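Local coordinates for protein probable arabinosyltransferase C (PDB 3PTY) that polymerises arabinose into the arabinan of mycobacterial arabinogalactan, this chain being its C-terminal, lectin-like carbohydrate-binding domain, at residues P43-L48 and I247-T252; P122-P127 and R323-A328; V178-A183 and V225-D230. All blocks are in the same frame, centred on the assembly; numbering follows the deposited sequence.

How the contacts relate
Contacts 1 and 2 are neighbours, with centres about 13 Å apart, and Met47 CE rests 3.6 Å from Leu125 CD2 where their loops meet. Contact 3 lies farther off, its centre about 20 Å from that of contact 1 and 25 Å from that of contact 2. It still touches contact 1, since Leu48 CD1 comes within 3.6 Å of Val225 CG2. Along the chain the segments of contacts 1 and 2 alternate, and contact 3 is nested inside both loops. Strand 224-231 of contact 3 ends at Asp231, a calcium ligand with Asp233 and His238. Strand 322-331 of contact 2 leads toward Asp333 and Arg337 of the arabinofuranoside pocket.

Contact 1 of 3, residues P43-L48 and I247-T252; sequences PNAGML and IPRVRT
Leu48 and Ile247 meet obliquely, the CD2 methyl of the leucine lying against the outer arm of the isoleucine, 4.1 Å from its CG1. The isoleucine places that arm with CG1 beside the backbone N (chi1 -64°) and runs it out extended, so that CD1 also reaches the same methyl. Leu165 of strand 164-171 packs on both side chains. Beside this apolar pair the backbones join: Ile247 N donates to Gly46 O at 3.0 Å in a fairly straight bond (163°), although the donor stands well above the carbonyl plane. Gly46 has no side chain to hold the segments apart, and its CA approaches Ile247 O to 3.4 Å. At the other end Arg249 sets its CD methylene against Ala45, with CD 4.0 Å from Ala45 CB and 3.8 Å from Ala45 O. A bend at chi3 (67°) then turns the guanidinium group, whose NE forms a salt bridge with Asp160. The contact is thus a loop-to-loop junction of the beta-sandwich domain: it ties the turn at residues 43-46, after strand 37-40, to the chain that enters strand 251-252, an edge strand of the mixed sheet within this chain.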
ATOM      1  N   PRO A  43      -8.722  -6.761  22.888  1.00 23.55           N
ATOM      2  CA  PRO A  43      -9.472  -5.560  23.262  1.00 22.89           C
ATOM      3  C   PRO A  43     -10.492  -5.842  24.369  1.00 24.50           C
ATOM      4  O   PRO A  43     -10.824  -4.952  25.139  1.00 21.14           O
ATOM      5  CB  PRO A  43     -10.175  -5.168  21.952  1.00 26.94           C
ATOM      6  CG  PRO A  43     -10.169  -6.438  21.127  1.00 30.58           C
ATOM      7  CD  PRO A  43      -8.839  -7.050  21.450  1.00 26.63           C
ATOM      8  N   ASN A  44     -10.970  -7.074  24.476  1.00 20.96           N
ATOM      9  CA  ASN A  44     -11.937  -7.357  25.527  1.00 22.28           C
ATOM     10  C   ASN A  44     -11.362  -7.325  26.939  1.00 23.40           C
ATOM     11  O   ASN A  44     -12.075  -7.031  27.897  1.00 25.44           O
ATOM     12  CB  ASN A  44     -12.683  -8.653  25.242  1.00 25.97           C
ATOM     13  CG  ASN A  44     -13.833  -8.432  24.280  1.00 34.88           C
ATOM     14  OD1 ASN A  44     -14.859  -7.800  24.612  1.00 33.01           O
ATOM     15  ND2 ASN A  44     -13.659  -8.912  23.076  1.00 18.18           N
ATOM     16  N   ALA A  45     -10.068  -7.593  27.059  1.00 24.49           N
ATOM     17  CA  ALA A  45      -9.397  -7.547  28.353  1.00 23.71           C
ATOM     18  C   ALA A  45      -9.375  -6.132  28.929  1.00 26.52           C
ATOM     19  O   ALA A  45      -9.264  -5.959  30.138  1.00 24.12           O
ATOM     20  CB  ALA A  45      -7.973  -8.103  28.240  1.00 27.60           C
ATOM     21  N   GLY A  46      -9.489  -5.117  28.073  1.00 22.64           N
ATOM     22  CA  GLY A  46      -9.412  -3.739  28.544  1.00 20.27           C
ATOM     23  C   GLY A  46     -10.754  -3.063  28.805  1.00 23.45           C
ATOM     24  O   GLY A  46     -10.805  -1.936  29.308  1.00 21.12           O
ATOM     25  N   MET A  47     -11.842  -3.743  28.458  1.00 20.61           N
ATOM     26  CA  MET A  47     -13.184  -3.178  28.613  1.00 20.99           C
ATOM     27  C   MET A  47     -13.439  -2.718  30.052  1.00 24.70           C
ATOM     28  O   MET A  47     -13.108  -3.421  31.005  1.00 21.10           O
ATOM     29  CB  MET A  47     -14.243  -4.210  28.209  1.00 21.73           C
ATOM     30  CG  MET A  47     -14.303  -4.510  26.715  1.00 18.72           C
ATOM     31  SD  MET A  47     -14.984  -3.124  25.786  1.00 22.96           S
ATOM     32  CE  MET A  47     -14.689  -3.670  24.100  1.00 23.11           C
ATOM     33  N   LEU A  48     -14.015  -1.533  30.211  1.00 18.13           N
ATOM     34  CA  LEU A  48     -14.390  -1.059  31.538  1.00 19.80           C
ATOM     35  C   LEU A  48     -15.589  -1.855  32.023  1.00 20.18           C
ATOM     36  O   LEU A  48     -16.473  -2.182  31.236  1.00 19.49           O
ATOM     37  CB  LEU A  48     -14.766   0.424  31.504  1.00 21.74           C
ATOM     38  CG  LEU A  48     -13.705   1.405  31.011  1.00 22.02           C
ATOM     39  CD1 LEU A  48     -14.214   2.834  31.201  1.00 20.87           C
ATOM     40  CD2 LEU A  48     -12.393   1.194  31.753  1.00 22.81           C
ATOM     41  N   ILE A 247      -9.829   0.625  28.106  1.00 18.38           N
ATOM     42  CA  ILE A 247      -8.464   1.136  28.202  1.00 19.22           C
ATOM     43  C   ILE A 247      -7.537   0.016  27.751  1.00 19.93           C
ATOM     44  O   ILE A 247      -7.385  -0.985  28.442  1.00 18.38           O
ATOM     45  CB  ILE A 247      -8.121   1.566  29.639  1.00 22.41           C
ATOM     46  CG1 ILE A 247      -9.021   2.736  30.070  1.00 20.87           C
ATOM     47  CG2 ILE A 247      -6.647   1.979  29.743  1.00 24.69           C
ATOM     48  CD1 ILE A 247      -8.810   3.162  31.528  1.00 23.25           C
ATOM     49  N   PRO A 248      -6.923   0.175  26.575  1.00 19.15           N
ATOM     50  CA  PRO A 248      -6.227  -0.958  25.944  1.00 20.19           C
ATOM     51  C   PRO A 248      -5.084  -1.525  26.770  1.00 26.02           C
ATOM     52  O   PRO A 248      -4.289  -0.768  27.323  1.00 23.16           O
ATOM     53  CB  PRO A 248      -5.670  -0.350  24.651  1.00 17.59           C
ATOM     54  CG  PRO A 248      -6.615   0.788  24.341  1.00 21.93           C
ATOM     55  CD  PRO A 248      -6.936   1.366  25.711  1.00 19.06           C
ATOM     56  N   ARG A 249      -5.006  -2.851  26.850  1.00 20.61           N
ATOM     57  CA  ARG A 249      -3.808  -3.502  27.362  1.00 22.47           C
ATOM     58  C   ARG A 249      -2.925  -3.817  26.158  1.00 24.15           C
ATOM     59  O   ARG A 249      -3.387  -4.418  25.196  1.00 21.53           O
ATOM     60  CB  ARG A 249      -4.189  -4.761  28.141  1.00 28.37           C
ATOM     61  CG  ARG A 249      -5.156  -4.454  29.296  1.00 36.08           C
ATOM     62  CD  ARG A 249      -5.477  -5.679  30.134  1.00 48.13           C
ATOM     63  NE  ARG A 249      -4.309  -6.158  30.863  1.00 60.46           N
ATOM     64  CZ  ARG A 249      -4.302  -7.241  31.635  1.00 67.42           C
ATOM     65  NH1 ARG A 249      -5.406  -7.962  31.779  1.00 66.27           N
ATOM     66  NH2 ARG A 249      -3.189  -7.602  32.260  1.00 71.28           N
ATOM     67  N   VAL A 250      -1.664  -3.399  26.201  1.00 19.30           N
ATOM     68  CA  VAL A 250      -0.820  -3.438  25.005  1.00 20.42           C
ATOM     69  C   VAL A 250       0.555  -4.037  25.278  1.00 22.94           C
ATOM     70  O   VAL A 250       0.994  -4.099  26.424  1.00 24.34           O
ATOM     71  CB  VAL A 250      -0.612  -2.019  24.399  1.00 22.70           C
ATOM     72  CG1 VAL A 250      -1.931  -1.427  23.915  1.00 22.67           C
ATOM     73  CG2 VAL A 250       0.051  -1.093  25.416  1.00 23.66           C
ATOM     74  N   ARG A 251       1.211  -4.479  24.205  1.00 23.83           N
ATOM     75  CA  ARG A 251       2.611  -4.918  24.216  1.00 24.95           C
ATOM     76  C   ARG A 251       3.211  -4.354  22.938  1.00 22.01           C
ATOM     77  O   ARG A 251       2.482  -4.079  21.991  1.00 17.81           O
ATOM     78  CB  ARG A 251       2.702  -6.446  24.180  1.00 24.68           C
ATOM     79  CG  ARG A 251       2.140  -7.150  25.419  1.00 34.05           C
ATOM     80  CD  ARG A 251       1.661  -8.570  25.078  1.00 40.90           C
ATOM     81  NE  ARG A 251       2.748  -9.433  24.615  1.00 42.02           N
ATOM     82  CZ  ARG A 251       2.576 -10.569  23.942  1.00 45.82           C
ATOM     83  NH1 ARG A 251       1.357 -10.995  23.639  1.00 45.04           N
ATOM     84  NH2 ARG A 251       3.628 -11.286  23.566  1.00 44.92           N
ATOM     85  N   THR A 252       4.524  -4.171  22.889  1.00 18.37           N
ATOM     86  CA  THR A 252       5.126  -3.645  21.666  1.00 20.14           C
ATOM     87  C   THR A 252       4.950  -4.645  20.533  1.00 17.58           C
ATOM     88  O   THR A 252       4.872  -5.853  20.760  1.00 21.34           O
ATOM     89  CB  THR A 252       6.623  -3.380  21.827  1.00 24.62           C
ATOM     90  OG1 THR A 252       7.289  -4.627  22.038  1.00 26.45           O
ATOM     91  CG2 THR A 252       6.891  -2.432  23.009  1.00 29.00           C
TER

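Contact 2 of 3, residues P122-P127 and R323-A328; sequences PYNLDP and RATTVA
Thr326 O takes a hydrogen bond from a water at 2.8 Å, and two C-H groups of Tyr123 close in on it. The CA-H of Tyr123 points at the oxygen with CA 3.5 Å away, and the oxygen lies at the ring edge, near the ring plane, 3.4 Å from Tyr123 CD2. The same water accepts from Tyr123 N. A second water accepts from Ala328 N at 2.9 Å and donates to Tyr123 O, so both the N and the O of Tyr123 reach the strand through a water. Tyr123 and Asn124 are the two left-handed central residues of a type I' turn, closed by Leu125 N to Pro122 O. Tyr123 CG lies beside its backbone N (chi1 -52°), which brings the ring alongside Thr326, with CE2 4.0 Å from Thr326 CG2, while Ala328 CB touches the inner end of the ring. Asn124 crosses Thr325 at about a right angle, its amide against the CG2 methyl. On its other edge the strand pairs with 341-347 through Thr325 and Val327. Two waters thus link the polar backbone atoms of the turn and the strand, which make no direct hydrogen bond to each other, and ring-edge packing adds to the coupling.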
ATOM      1  N   PRO A 122     -14.561  -6.006  14.408  1.00 23.19           N
ATOM      2  CA  PRO A 122     -13.130  -5.945  14.089  1.00 20.54           C
ATOM      3  C   PRO A 122     -12.247  -6.250  15.293  1.00 24.11           C
ATOM      4  O   PRO A 122     -12.757  -6.439  16.398  1.00 22.58           O
ATOM      5  CB  PRO A 122     -12.955  -4.482  13.692  1.00 21.55           C
ATOM      6  CG  PRO A 122     -13.867  -3.759  14.685  1.00 19.00           C
ATOM      7  CD  PRO A 122     -15.093  -4.679  14.783  1.00 22.07           C
ATOM      8  N   TYR A 123     -10.935  -6.302  15.064  1.00 21.25           N
ATOM      9  CA  TYR A 123      -9.934  -6.316  16.133  1.00 20.42           C
ATOM     10  C   TYR A 123     -10.044  -7.495  17.082  1.00 21.61           C
ATOM     11  O   TYR A 123      -9.548  -7.440  18.209  1.00 22.70           O
ATOM     12  CB  TYR A 123      -9.979  -5.008  16.928  1.00 16.14           C
ATOM     13  CG  TYR A 123      -9.896  -3.775  16.058  1.00 20.54           C
ATOM     14  CD1 TYR A 123     -10.809  -2.738  16.201  1.00 20.41           C
ATOM     15  CD2 TYR A 123      -8.912  -3.656  15.084  1.00 19.57           C
ATOM     16  CE1 TYR A 123     -10.745  -1.617  15.407  1.00 19.56           C
ATOM     17  CE2 TYR A 123      -8.835  -2.530  14.282  1.00 20.92           C
ATOM     18  CZ  TYR A 123      -9.752  -1.517  14.449  1.00 25.55           C
ATOM     19  OH  TYR A 123      -9.683  -0.396  13.661  1.00 23.91           O
ATOM     20  N   ASN A 124     -10.682  -8.561  16.620  1.00 21.97           N
ATOM     21  CA  ASN A 124     -10.926  -9.729  17.460  1.00 26.35           C
ATOM     22  C   ASN A 124     -11.760  -9.445  18.707  1.00 25.80           C
ATOM     23  O   ASN A 124     -11.662 -10.162  19.703  1.00 22.92           O
ATOM     24  CB  ASN A 124      -9.610 -10.419  17.823  1.00 35.50           C
ATOM     25  CG  ASN A 124      -9.070 -11.266  16.679  1.00 39.64           C
ATOM     26  OD1 ASN A 124      -9.798 -12.062  16.081  1.00 44.51           O
ATOM     27  ND2 ASN A 124      -7.801 -11.091  16.367  1.00 37.97           N
ATOM     28  N   LEU A 125     -12.576  -8.393  18.656  1.00 20.49           N
ATOM     29  CA  LEU A 125     -13.602  -8.195  19.682  1.00 20.03           C
ATOM     30  C   LEU A 125     -14.498  -9.429  19.739  1.00 23.72           C
ATOM     31  O   LEU A 125     -14.934  -9.941  18.710  1.00 23.41           O
ATOM     32  CB  LEU A 125     -14.451  -6.958  19.369  1.00 17.44           C
ATOM     33  CG  LEU A 125     -13.758  -5.610  19.589  1.00 18.37           C
ATOM     34  CD1 LEU A 125     -14.459  -4.504  18.799  1.00 17.50           C
ATOM     35  CD2 LEU A 125     -13.697  -5.264  21.079  1.00 18.47           C
ATOM     36  N   ASP A 126     -14.781  -9.897  20.948  1.00 23.94           N
ATOM     37  CA  ASP A 126     -15.586 -11.100  21.135  1.00 27.65           C
ATOM     38  C   ASP A 126     -17.073 -10.734  21.172  1.00 22.01           C
ATOM     39  O   ASP A 126     -17.532 -10.093  22.112  1.00 24.93           O
ATOM     40  CB  ASP A 126     -15.159 -11.785  22.436  1.00 27.15           C
ATOM     41  CG  ASP A 126     -15.967 -13.037  22.747  1.00 29.88           C
ATOM     42  OD1 ASP A 126     -16.819 -13.444  21.927  1.00 25.49           O
ATOM     43  OD2 ASP A 126     -15.733 -13.616  23.826  1.00 31.89           O
ATOM     44  N   PRO A 127     -17.832 -11.145  20.148  1.00 25.19           N
ATOM     45  CA  PRO A 127     -19.259 -10.783  20.083  1.00 27.72           C
ATOM     46  C   PRO A 127     -20.027 -11.213  21.330  1.00 27.10           C
ATOM     47  O   PRO A 127     -20.994 -10.550  21.718  1.00 25.05           O
ATOM     48  CB  PRO A 127     -19.772 -11.565  18.870  1.00 26.78           C
ATOM     49  CG  PRO A 127     -18.550 -11.889  18.065  1.00 33.76           C
ATOM     50  CD  PRO A 127     -17.431 -12.043  19.051  1.00 29.93           C
ATOM     51  N   ARG A 323      -6.896 -15.846   5.919  1.00 43.18           N
ATOM     52  CA  ARG A 323      -7.724 -14.767   6.449  1.00 38.63           C
ATOM     53  C   ARG A 323      -6.838 -13.733   7.146  1.00 33.83           C
ATOM     54  O   ARG A 323      -5.998 -14.088   7.971  1.00 36.23           O
ATOM     55  CB  ARG A 323      -8.747 -15.297   7.447  1.00 43.31           C
ATOM     56  CG  ARG A 323      -9.552 -14.196   8.116  1.00 53.54           C
ATOM     57  CD  ARG A 323     -10.113 -14.638   9.457  1.00 65.68           C
ATOM     58  NE  ARG A 323     -11.234 -15.558   9.307  1.00 75.41           N
ATOM     59  CZ  ARG A 323     -12.481 -15.175   9.051  1.00 82.61           C
ATOM     60  NH1 ARG A 323     -12.767 -13.887   8.913  1.00 82.37           N
ATOM     61  NH2 ARG A 323     -13.444 -16.080   8.930  1.00 85.40           N
ATOM     62  N   ALA A 324      -7.034 -12.462   6.815  1.00 29.89           N
ATOM     63  CA  ALA A 324      -6.277 -11.377   7.429  1.00 26.62           C
ATOM     64  C   ALA A 324      -7.157 -10.580   8.380  1.00 30.98           C
ATOM     65  O   ALA A 324      -8.180 -10.030   7.972  1.00 33.79           O
ATOM     66  CB  ALA A 324      -5.701 -10.465   6.357  1.00 26.16           C
ATOM     67  N   THR A 325      -6.754 -10.516   9.646  1.00 23.14           N
ATOM     68  CA  THR A 325      -7.501  -9.763  10.650  1.00 23.07           C
ATOM     69  C   THR A 325      -6.655  -8.642  11.242  1.00 21.90           C
ATOM     70  O   THR A 325      -5.671  -8.897  11.929  1.00 20.39           O
ATOM     71  CB  THR A 325      -7.948 -10.679  11.801  1.00 30.95           C
ATOM     72  OG1 THR A 325      -8.666 -11.794  11.265  1.00 31.75           O
ATOM     73  CG2 THR A 325      -8.837  -9.921  12.773  1.00 31.62           C
ATOM     74  N   THR A 326      -7.036  -7.398  10.975  1.00 19.54           N
ATOM     75  CA  THR A 326      -6.329  -6.264  11.549  1.00 20.69           C
ATOM     76  C   THR A 326      -6.457  -6.286  13.067  1.00 25.00           C
ATOM     77  O   THR A 326      -7.550  -6.428  13.604  1.00 23.89           O
ATOM     78  CB  THR A 326      -6.871  -4.939  10.994  1.00 23.12           C
ATOM     79  OG1 THR A 326      -6.715  -4.934   9.571  1.00 24.25           O
ATOM     80  CG2 THR A 326      -6.117  -3.749  11.582  1.00 20.19           C
ATOM     81  N   VAL A 327      -5.336  -6.164  13.766  1.00 18.83           N
ATOM     82  CA  VAL A 327      -5.385  -6.100  15.217  1.00 14.68           C
ATOM     83  C   VAL A 327      -5.262  -4.641  15.646  1.00 20.58           C
ATOM     84  O   VAL A 327      -4.647  -3.826  14.953  1.00 23.46           O
ATOM     85  CB  VAL A 327      -4.279  -6.949  15.867  1.00 23.84           C
ATOM     86  CG1 VAL A 327      -4.422  -8.415  15.449  1.00 28.64           C
ATOM     87  CG2 VAL A 327      -2.915  -6.425  15.477  1.00 23.13           C
ATOM     88  N   ALA A 328      -5.870  -4.297  16.772  1.00 17.38           N
ATOM     89  CA  ALA A 328      -5.835  -2.913  17.225  1.00 16.59           C
ATOM     90  C   ALA A 328      -4.398  -2.532  17.564  1.00 17.29           C
ATOM     91  O   ALA A 328      -3.687  -3.296  18.207  1.00 16.86           O
ATOM     92  CB  ALA A 328      -6.740  -2.732  18.438  1.00 14.65           C
TER
HETATM   93  O   HOH W   1      -6.930  -6.546  18.217  1.00 20.05           O
HETATM   94  O   HOH W   2     -10.079  -6.058  12.459  1.00 24.27           O

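Contact 3 of 3, residues V178-A183 and V225-D230; sequences VRLQWA and VRLVAD
Leu180 forms the apolar centre: its CD1 methyl lies 3.8 Å from Val225 CB and 3.9 Å from Leu227 CD2, touching two residues of the partner strand at once. Chi1 of 177° carries CG away from the backbone N, and the turn at chi2 (82°) directs CD1 across to the partner strand, where it meets Val225 at a slant. Val178 with Ala229, and the CB of Trp182 with Val225 CG1, extend this face to either side, and Leu165 and Val167 of strand 164-171 pack onto Leu180 and Leu227 respectively. Between the strands the antiparallel backbones are laced by four hydrogen bonds in two hydrogen-bonded pairs, Arg179 with Val228 and Gln181 with Arg226, such as Arg179 N to Val228 O at 2.9 Å. On the opposite face Val228 is the apolar link: its CG2 meets Arg179 CB, and its CG1 lies 3.8 Å from Gln181 CD. Arg179 then bends off to Ser196 of the next strand. At the polar edge Gln181 OE1 accepts from two nitrogens of Arg226, NE at 2.8 Å and NH2 at 3.0 Å. The oxygen lies in the guanidinium plane, though the amide is turned 44° against it. Two donors on one oxygen favour the amide turned with OE1 toward the arginine and probably steady both side chains, so the pairing combines an apolar face with a mixed face on which Gln181 and Arg226 add a cross-strand clasp.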
ATOM      1  N   VAL A 178     -19.934  12.524  19.036  1.00 23.11           N
ATOM      2  CA  VAL A 178     -19.663  11.437  19.973  1.00 23.60           C
ATOM      3  C   VAL A 178     -18.770  11.949  21.092  1.00 27.77           C
ATOM      4  O   VAL A 178     -17.666  12.437  20.849  1.00 25.60           O
ATOM      5  CB  VAL A 178     -18.987  10.226  19.284  1.00 24.23           C
ATOM      6  CG1 VAL A 178     -18.688   9.127  20.308  1.00 21.42           C
ATOM      7  CG2 VAL A 178     -19.867   9.680  18.167  1.00 20.81           C
ATOM      8  N   ARG A 179     -19.259  11.863  22.319  1.00 21.46           N
ATOM      9  CA  ARG A 179     -18.511  12.405  23.440  1.00 23.38           C
ATOM     10  C   ARG A 179     -18.432  11.413  24.577  1.00 21.54           C
ATOM     11  O   ARG A 179     -19.272  10.524  24.702  1.00 19.86           O
ATOM     12  CB  ARG A 179     -19.143  13.719  23.925  1.00 25.26           C
ATOM     13  CG  ARG A 179     -19.198  14.797  22.841  1.00 32.54           C
ATOM     14  CD  ARG A 179     -19.682  16.137  23.389  1.00 38.64           C
ATOM     15  NE  ARG A 179     -18.760  16.634  24.396  1.00 45.64           N
ATOM     16  CZ  ARG A 179     -17.836  17.569  24.188  1.00 41.27           C
ATOM     17  NH1 ARG A 179     -17.711  18.152  23.003  1.00 43.95           N
ATOM     18  NH2 ARG A 179     -17.040  17.925  25.181  1.00 27.25           N
ATOM     19  N   LEU A 180     -17.401  11.574  25.393  1.00 21.36           N
ATOM     20  CA  LEU A 180     -17.244  10.808  26.610  1.00 19.99           C
ATOM     21  C   LEU A 180     -17.522  11.750  27.770  1.00 22.69           C
ATOM     22  O   LEU A 180     -16.863  12.780  27.901  1.00 23.16           O
ATOM     23  CB  LEU A 180     -15.802  10.303  26.714  1.00 21.71           C
ATOM     24  CG  LEU A 180     -15.416   9.521  27.972  1.00 26.15           C
ATOM     25  CD1 LEU A 180     -15.846   8.068  27.859  1.00 23.22           C
ATOM     26  CD2 LEU A 180     -13.917   9.616  28.200  1.00 32.36           C
ATOM     27  N   GLN A 181     -18.498  11.411  28.603  1.00 21.20           N
ATOM     28  CA  GLN A 181     -18.773  12.191  29.803  1.00 23.77           C
ATOM     29  C   GLN A 181     -18.182  11.478  31.010  1.00 22.98           C
ATOM     30  O   GLN A 181     -18.134  10.251  31.044  1.00 21.91           O
ATOM     31  CB  GLN A 181     -20.280  12.374  29.990  1.00 22.89           C
ATOM     32  CG  GLN A 181     -20.965  13.127  28.860  1.00 23.56           C
ATOM     33  CD  GLN A 181     -22.430  13.397  29.148  1.00 26.43           C
ATOM     34  OE1 GLN A 181     -23.022  12.776  30.026  1.00 27.50           O
ATOM     35  NE2 GLN A 181     -23.024  14.326  28.404  1.00 24.34           N
ATOM     36  N   TRP A 182     -17.723  12.248  31.992  1.00 20.61           N
ATOM     37  CA  TRP A 182     -17.217  11.678  33.234  1.00 17.84           C
ATOM     38  C   TRP A 182     -17.979  12.214  34.439  1.00 23.77           C
ATOM     39  O   TRP A 182     -18.691  13.224  34.347  1.00 24.80           O
ATOM     40  CB  TRP A 182     -15.717  11.949  33.397  1.00 17.24           C
ATOM     41  CG  TRP A 182     -15.351  13.411  33.369  1.00 18.62           C
ATOM     42  CD1 TRP A 182     -15.586  14.340  34.350  1.00 23.55           C
ATOM     43  CD2 TRP A 182     -14.662  14.100  32.319  1.00 19.81           C
ATOM     44  NE1 TRP A 182     -15.095  15.566  33.962  1.00 23.21           N
ATOM     45  CE2 TRP A 182     -14.522  15.443  32.721  1.00 21.68           C
ATOM     46  CE3 TRP A 182     -14.151  13.710  31.074  1.00 23.01           C
ATOM     47  CZ2 TRP A 182     -13.890  16.401  31.921  1.00 21.52           C
ATOM     48  CZ3 TRP A 182     -13.524  14.668  30.278  1.00 22.09           C
ATOM     49  CH2 TRP A 182     -13.404  15.995  30.708  1.00 18.47           C
ATOM     50  N   ALA A 183     -17.807  11.549  35.574  1.00 20.50           N
ATOM     51  CA  ALA A 183     -18.535  11.908  36.783  1.00 22.90           C
ATOM     52  C   ALA A 183     -17.907  11.276  38.014  1.00 27.72           C
ATOM     53  O   ALA A 183     -17.242  10.238  37.920  1.00 24.22           O
ATOM     54  CB  ALA A 183     -20.002  11.472  36.663  1.00 22.92           C
ATOM     55  N   VAL A 225     -17.542   6.850  33.695  1.00 20.59           N
ATOM     56  CA  VAL A 225     -17.689   7.505  32.399  1.00 17.77           C
ATOM     57  C   VAL A 225     -18.841   6.887  31.631  1.00 21.88           C
ATOM     58  O   VAL A 225     -19.233   5.751  31.894  1.00 23.11           O
ATOM     59  CB  VAL A 225     -16.415   7.398  31.536  1.00 20.74           C
ATOM     60  CG1 VAL A 225     -15.249   8.128  32.197  1.00 22.74           C
ATOM     61  CG2 VAL A 225     -16.070   5.923  31.263  1.00 19.04           C
ATOM     62  N   ARG A 226     -19.383   7.635  30.680  1.00 17.46           N
ATOM     63  CA  ARG A 226     -20.388   7.076  29.782  1.00 18.16           C
ATOM     64  C   ARG A 226     -20.235   7.698  28.407  1.00 20.73           C
ATOM     65  O   ARG A 226     -19.614   8.752  28.263  1.00 19.89           O
ATOM     66  CB  ARG A 226     -21.801   7.305  30.325  1.00 16.03           C
ATOM     67  CG  ARG A 226     -22.254   8.762  30.302  1.00 22.33           C
ATOM     68  CD  ARG A 226     -23.679   8.922  30.862  1.00 23.93           C
ATOM     69  NE  ARG A 226     -24.031  10.331  31.025  1.00 25.43           N
ATOM     70  CZ  ARG A 226     -25.100  10.773  31.683  1.00 30.05           C
ATOM     71  NH1 ARG A 226     -25.955   9.916  32.247  1.00 27.24           N
ATOM     72  NH2 ARG A 226     -25.317  12.080  31.775  1.00 25.13           N
ATOM     73  N   LEU A 227     -20.812   7.044  27.404  1.00 17.91           N
ATOM     74  CA  LEU A 227     -20.781   7.528  26.033  1.00 17.57           C
ATOM     75  C   LEU A 227     -22.087   8.213  25.682  1.00 22.60           C
ATOM     76  O   LEU A 227     -23.163   7.757  26.077  1.00 22.10           O
ATOM     77  CB  LEU A 227     -20.580   6.356  25.059  1.00 18.31           C
ATOM     78  CG  LEU A 227     -19.339   5.493  25.264  1.00 21.49           C
ATOM     79  CD1 LEU A 227     -19.294   4.378  24.212  1.00 19.37           C
ATOM     80  CD2 LEU A 227     -18.083   6.364  25.206  1.00 23.18           C
ATOM     81  N   VAL A 228     -21.998   9.301  24.928  1.00 16.84           N
ATOM     82  CA  VAL A 228     -23.193   9.939  24.401  1.00 15.96           C
ATOM     83  C   VAL A 228     -22.967  10.220  22.929  1.00 24.21           C
ATOM     84  O   VAL A 228     -21.876  10.622  22.521  1.00 26.46           O
ATOM     85  CB  VAL A 228     -23.545  11.236  25.155  1.00 26.05           C
ATOM     86  CG1 VAL A 228     -23.805  10.938  26.637  1.00 24.75           C
ATOM     87  CG2 VAL A 228     -22.439  12.265  24.997  1.00 31.23           C
ATOM     88  N   ALA A 229     -23.992   9.975  22.126  1.00 20.44           N
ATOM     89  CA  ALA A 229     -23.880  10.169  20.695  1.00 20.09           C
ATOM     90  C   ALA A 229     -25.155  10.808  20.181  1.00 24.90           C
ATOM     91  O   ALA A 229     -26.248  10.518  20.667  1.00 22.42           O
ATOM     92  CB  ALA A 229     -23.618   8.832  19.982  1.00 17.89           C
ATOM     93  N   ASP A 230     -25.006  11.674  19.190  1.00 20.85           N
ATOM     94  CA  ASP A 230     -26.133  12.409  18.648  1.00 26.74           C
ATOM     95  C   ASP A 230     -26.034  12.382  17.133  1.00 27.85           C
ATOM     96  O   ASP A 230     -25.085  12.914  16.550  1.00 27.32           O
ATOM     97  CB  ASP A 230     -26.125  13.847  19.171  1.00 33.78           C
ATOM     98  CG  ASP A 230     -27.403  14.594  18.843  1.00 48.88           C
ATOM     99  OD1 ASP A 230     -28.423  13.933  18.549  1.00 50.98           O
ATOM    100  OD2 ASP A 230     -27.388  15.843  18.881  1.00 55.51           O
TER